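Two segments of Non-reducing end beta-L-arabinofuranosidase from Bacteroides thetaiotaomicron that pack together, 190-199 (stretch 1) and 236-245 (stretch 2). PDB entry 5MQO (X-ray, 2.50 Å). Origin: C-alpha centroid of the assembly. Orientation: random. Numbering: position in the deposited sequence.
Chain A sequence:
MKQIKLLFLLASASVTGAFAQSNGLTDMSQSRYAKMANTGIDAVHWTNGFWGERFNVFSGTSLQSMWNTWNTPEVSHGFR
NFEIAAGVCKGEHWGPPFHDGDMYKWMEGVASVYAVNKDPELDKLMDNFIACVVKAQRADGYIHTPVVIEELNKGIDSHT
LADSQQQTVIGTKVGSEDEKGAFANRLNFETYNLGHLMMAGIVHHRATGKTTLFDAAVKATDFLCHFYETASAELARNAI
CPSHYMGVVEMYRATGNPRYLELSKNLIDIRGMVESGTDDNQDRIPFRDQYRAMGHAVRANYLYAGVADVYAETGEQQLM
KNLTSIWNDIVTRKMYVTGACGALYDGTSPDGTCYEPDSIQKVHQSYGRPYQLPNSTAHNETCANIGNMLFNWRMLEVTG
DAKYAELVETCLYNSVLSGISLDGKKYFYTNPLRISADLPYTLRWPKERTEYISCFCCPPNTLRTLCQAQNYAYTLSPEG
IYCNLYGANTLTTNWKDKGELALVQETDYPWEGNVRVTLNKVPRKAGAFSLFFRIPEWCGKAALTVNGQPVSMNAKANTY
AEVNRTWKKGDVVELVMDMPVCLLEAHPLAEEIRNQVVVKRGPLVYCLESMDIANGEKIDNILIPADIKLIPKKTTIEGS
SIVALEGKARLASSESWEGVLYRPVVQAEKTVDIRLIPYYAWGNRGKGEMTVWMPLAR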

# COMPACT_ATOMS: atom_id res chain seq x y z
N GLU A 190 12.27 24.13 -8.16
CA GLU A 190 12.23 22.75 -8.68
C GLU A 190 13.19 21.84 -7.93
O GLU A 190 14.11 21.22 -8.46
N THR A 191 12.87 21.77 -6.65
CA THR A 191 13.52 20.99 -5.65
C THR A 191 12.70 19.70 -5.42
O THR A 191 13.14 18.81 -4.70
N TYR A 192 11.52 19.58 -6.05
CA TYR A 192 10.59 18.46 -5.83
C TYR A 192 11.11 17.20 -6.51
O TYR A 192 10.98 16.09 -5.99
N ASN A 193 11.63 17.39 -7.72
CA ASN A 193 12.26 16.33 -8.49
C ASN A 193 13.47 15.72 -7.79
O ASN A 193 13.72 14.53 -7.93
N LEU A 194 14.22 16.52 -7.04
CA LEU A 194 15.38 16.02 -6.31
C LEU A 194 15.06 14.93 -5.31
O LEU A 194 15.82 13.99 -5.18
N GLY A 195 13.94 15.05 -4.62
CA GLY A 195 13.58 14.04 -3.64
C GLY A 195 13.41 12.64 -4.23
O GLY A 195 13.69 11.64 -3.56
N HIS A 196 12.94 12.59 -5.47
CA HIS A 196 12.73 11.34 -6.14
C HIS A 196 14.03 10.79 -6.67
O HIS A 196 14.20 9.57 -6.72
N LEU A 197 14.95 11.66 -7.06
CA LEU A 197 16.29 11.22 -7.40
C LEU A 197 16.97 10.50 -6.23
O LEU A 197 17.67 9.52 -6.47
N MET A 198 16.76 10.95 -5.00
CA MET A 198 17.36 10.28 -3.86
C MET A 198 16.97 8.79 -3.83
O MET A 198 17.82 7.91 -3.79
N MET A 199 15.69 8.51 -3.86
CA MET A 199 15.26 7.13 -3.73
C MET A 199 15.66 6.29 -4.94
O MET A 199 15.99 5.11 -4.78
N ALA A 236 7.12 26.54 3.10
CA ALA A 236 6.47 25.26 3.29
C ALA A 236 6.39 24.51 1.94
O ALA A 236 6.31 23.28 1.95
N ARG A 237 6.44 25.23 0.80
CA ARG A 237 6.19 24.68 -0.57
C ARG A 237 7.27 23.75 -1.12
O ARG A 237 6.95 22.72 -1.73
N ASN A 238 8.52 24.15 -0.97
CA ASN A 238 9.69 23.26 -1.12
C ASN A 238 9.48 21.78 -0.71
O ASN A 238 9.85 20.88 -1.46
N ALA A 239 8.88 21.57 0.47
CA ALA A 239 8.61 20.24 1.02
C ALA A 239 7.16 19.77 0.83
O ALA A 239 6.82 18.73 1.40
N ILE A 240 6.32 20.51 0.07
CA ILE A 240 4.96 20.02 -0.38
C ILE A 240 5.11 18.69 -1.20
O ILE A 240 4.11 17.98 -1.40
N CYS A 241 6.33 18.37 -1.65
CA CYS A 241 6.70 16.98 -1.95
C CYS A 241 7.03 16.25 -0.63
O CYS A 241 8.03 16.57 0.03
N PRO A 242 6.17 15.28 -0.23
CA PRO A 242 6.35 14.58 1.04
C PRO A 242 7.17 13.28 0.95
O PRO A 242 7.47 12.68 1.98
N SER A 243 7.50 12.85 -0.27
CA SER A 243 8.55 11.87 -0.54
C SER A 243 9.84 12.20 0.20
O SER A 243 10.55 11.32 0.67
N HIS A 244 10.15 13.49 0.25
CA HIS A 244 11.37 14.02 0.87
C HIS A 244 11.74 13.42 2.23
O HIS A 244 12.90 13.11 2.45
N TYR A 245 10.76 13.25 3.12
CA TYR A 245 11.02 12.88 4.53
C TYR A 245 11.64 11.48 4.60
O TYR A 245 12.62 11.27 5.31

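The two stretches pack mainly through van der Waals contact, and no clear hydrogen bond crosses between them. The CA atoms come nearest at Gly 195, whose CA lies 5.0 Å from CA of His 244. A CB on Gly 195 would sit 2.3 Å from CD2 of His 244, a clash, so the bare backbone makes room for the imidazole.

His 244 leaves its backbone sideways. Its m rotamer (chi1 -75°) brings the ring end nearer stretch 1. CD2 rests 3.7 Å from Gly 195 CA, and NE2 lies 3.4 Å from Thr 191 O, near the ring plane. ND1 is hydrogen-bonded elsewhere in the structure.

Tyr 192 is also m and also starts sideways. Its ring reaches along stretch 2, with CE1 3.3 Å from Arg 237 O. The ring edge meets Cys 241, CD1 to CB 3.8 Å. Beside it, Thr 191 (t) places CG2 3.4 Å from Asn 238 O.

Cys 241 and Ser 243 both point toward stretch 1 and meet His 196. That histidine is m, with chi2 -63°. Its NE2 is 3.6 Å from Cys 241 SG, an oblique sulfur-aromatic contact. Ser 243 is p, which sets OG over one ring face.

Met 198 points toward stretch 2; its m, t, m chain brings CE 4.0 Å from His 244 O.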

# COMPACT_ATOMS: atom_id res chain seq x y z
CB GLU A 190 12.40 22.71 -10.20
CG GLU A 190 11.23 23.38 -10.94
CD GLU A 190 9.85 22.77 -10.62
OE1 GLU A 190 9.25 22.17 -11.54
OE2 GLU A 190 9.37 22.88 -9.47
CB THR A 191 13.63 21.89 -4.38
OG1 THR A 191 14.78 21.56 -3.60
CG2 THR A 191 12.37 21.83 -3.50
CB TYR A 192 9.19 18.73 -6.43
CG TYR A 192 8.46 20.00 -6.02
CD1 TYR A 192 7.54 20.00 -4.97
CD2 TYR A 192 8.64 21.21 -6.73
CE1 TYR A 192 6.85 21.15 -4.61
CE2 TYR A 192 7.95 22.36 -6.38
CZ TYR A 192 7.06 22.33 -5.32
OH TYR A 192 6.40 23.48 -4.99
CB ASN A 193 12.66 16.84 -9.87
CG ASN A 193 11.47 16.91 -10.82
OD1 ASN A 193 10.31 16.83 -10.40
ND2 ASN A 193 11.75 17.04 -12.11
CB LEU A 194 16.13 17.15 -5.60
CG LEU A 194 16.92 18.09 -6.52
CD1 LEU A 194 17.95 18.83 -5.69
CD2 LEU A 194 17.60 17.39 -7.70
CB HIS A 196 11.73 11.50 -7.26
CG HIS A 196 10.37 11.83 -6.75
ND1 HIS A 196 9.65 10.96 -5.96
CD2 HIS A 196 9.61 12.95 -6.87
CE1 HIS A 196 8.50 11.52 -5.64
NE2 HIS A 196 8.45 12.72 -6.18
CB LEU A 197 17.17 12.39 -7.86
CG LEU A 197 18.59 12.05 -8.32
CD1 LEU A 197 18.59 11.33 -9.65
CD2 LEU A 197 19.40 13.32 -8.41
CB MET A 198 16.97 10.93 -2.53
CG MET A 198 17.46 12.36 -2.32
SD MET A 198 17.11 12.95 -0.63
CE MET A 198 15.33 13.09 -0.67
CB MET A 199 13.75 7.02 -3.44
CG MET A 199 13.42 6.88 -1.96
SD MET A 199 14.24 5.46 -1.18
CE MET A 199 12.89 4.91 -0.13
CB ALA A 236 5.07 25.46 3.89
CB ARG A 237 5.96 25.81 -1.60
CG ARG A 237 4.51 26.26 -1.74
CD ARG A 237 4.39 27.76 -1.95
NE ARG A 237 4.93 28.51 -0.82
CZ ARG A 237 4.73 29.81 -0.58
NH1 ARG A 237 3.97 30.56 -1.38
NH2 ARG A 237 5.29 30.37 0.49
CB ASN A 238 10.85 23.86 -0.31
CG ASN A 238 10.42 24.34 1.08
OD1 ASN A 238 9.34 23.97 1.57
ND2 ASN A 238 11.25 25.15 1.71
CB ALA A 239 8.98 20.20 2.51
CB ILE A 240 4.07 21.13 -1.10
CG1 ILE A 240 3.40 22.07 -0.07
CG2 ILE A 240 2.96 20.53 -1.97
CD1 ILE A 240 2.60 23.23 -0.65
CB CYS A 241 7.88 16.87 -2.91
SG CYS A 241 7.76 15.38 -3.92
CB PRO A 242 4.91 14.28 1.43
CG PRO A 242 4.26 13.98 0.11
CD PRO A 242 4.95 14.82 -0.93
CB SER A 243 8.86 11.86 -2.05
OG SER A 243 9.43 13.11 -2.48
CB HIS A 244 11.25 15.56 1.05
CG HIS A 244 11.42 16.34 -0.22
ND1 HIS A 244 11.78 17.67 -0.23
CD2 HIS A 244 11.27 15.97 -1.51
CE1 HIS A 244 11.84 18.09 -1.48
NE2 HIS A 244 11.54 17.08 -2.28
CB TYR A 245 9.73 12.88 5.35
CG TYR A 245 9.09 14.24 5.50
CD1 TYR A 245 8.20 14.72 4.55
CD2 TYR A 245 9.35 15.02 6.61
CE1 TYR A 245 7.61 15.96 4.66
CE2 TYR A 245 8.76 16.26 6.74
CZ TYR A 245 7.89 16.73 5.77
OH TYR A 245 7.28 17.98 5.89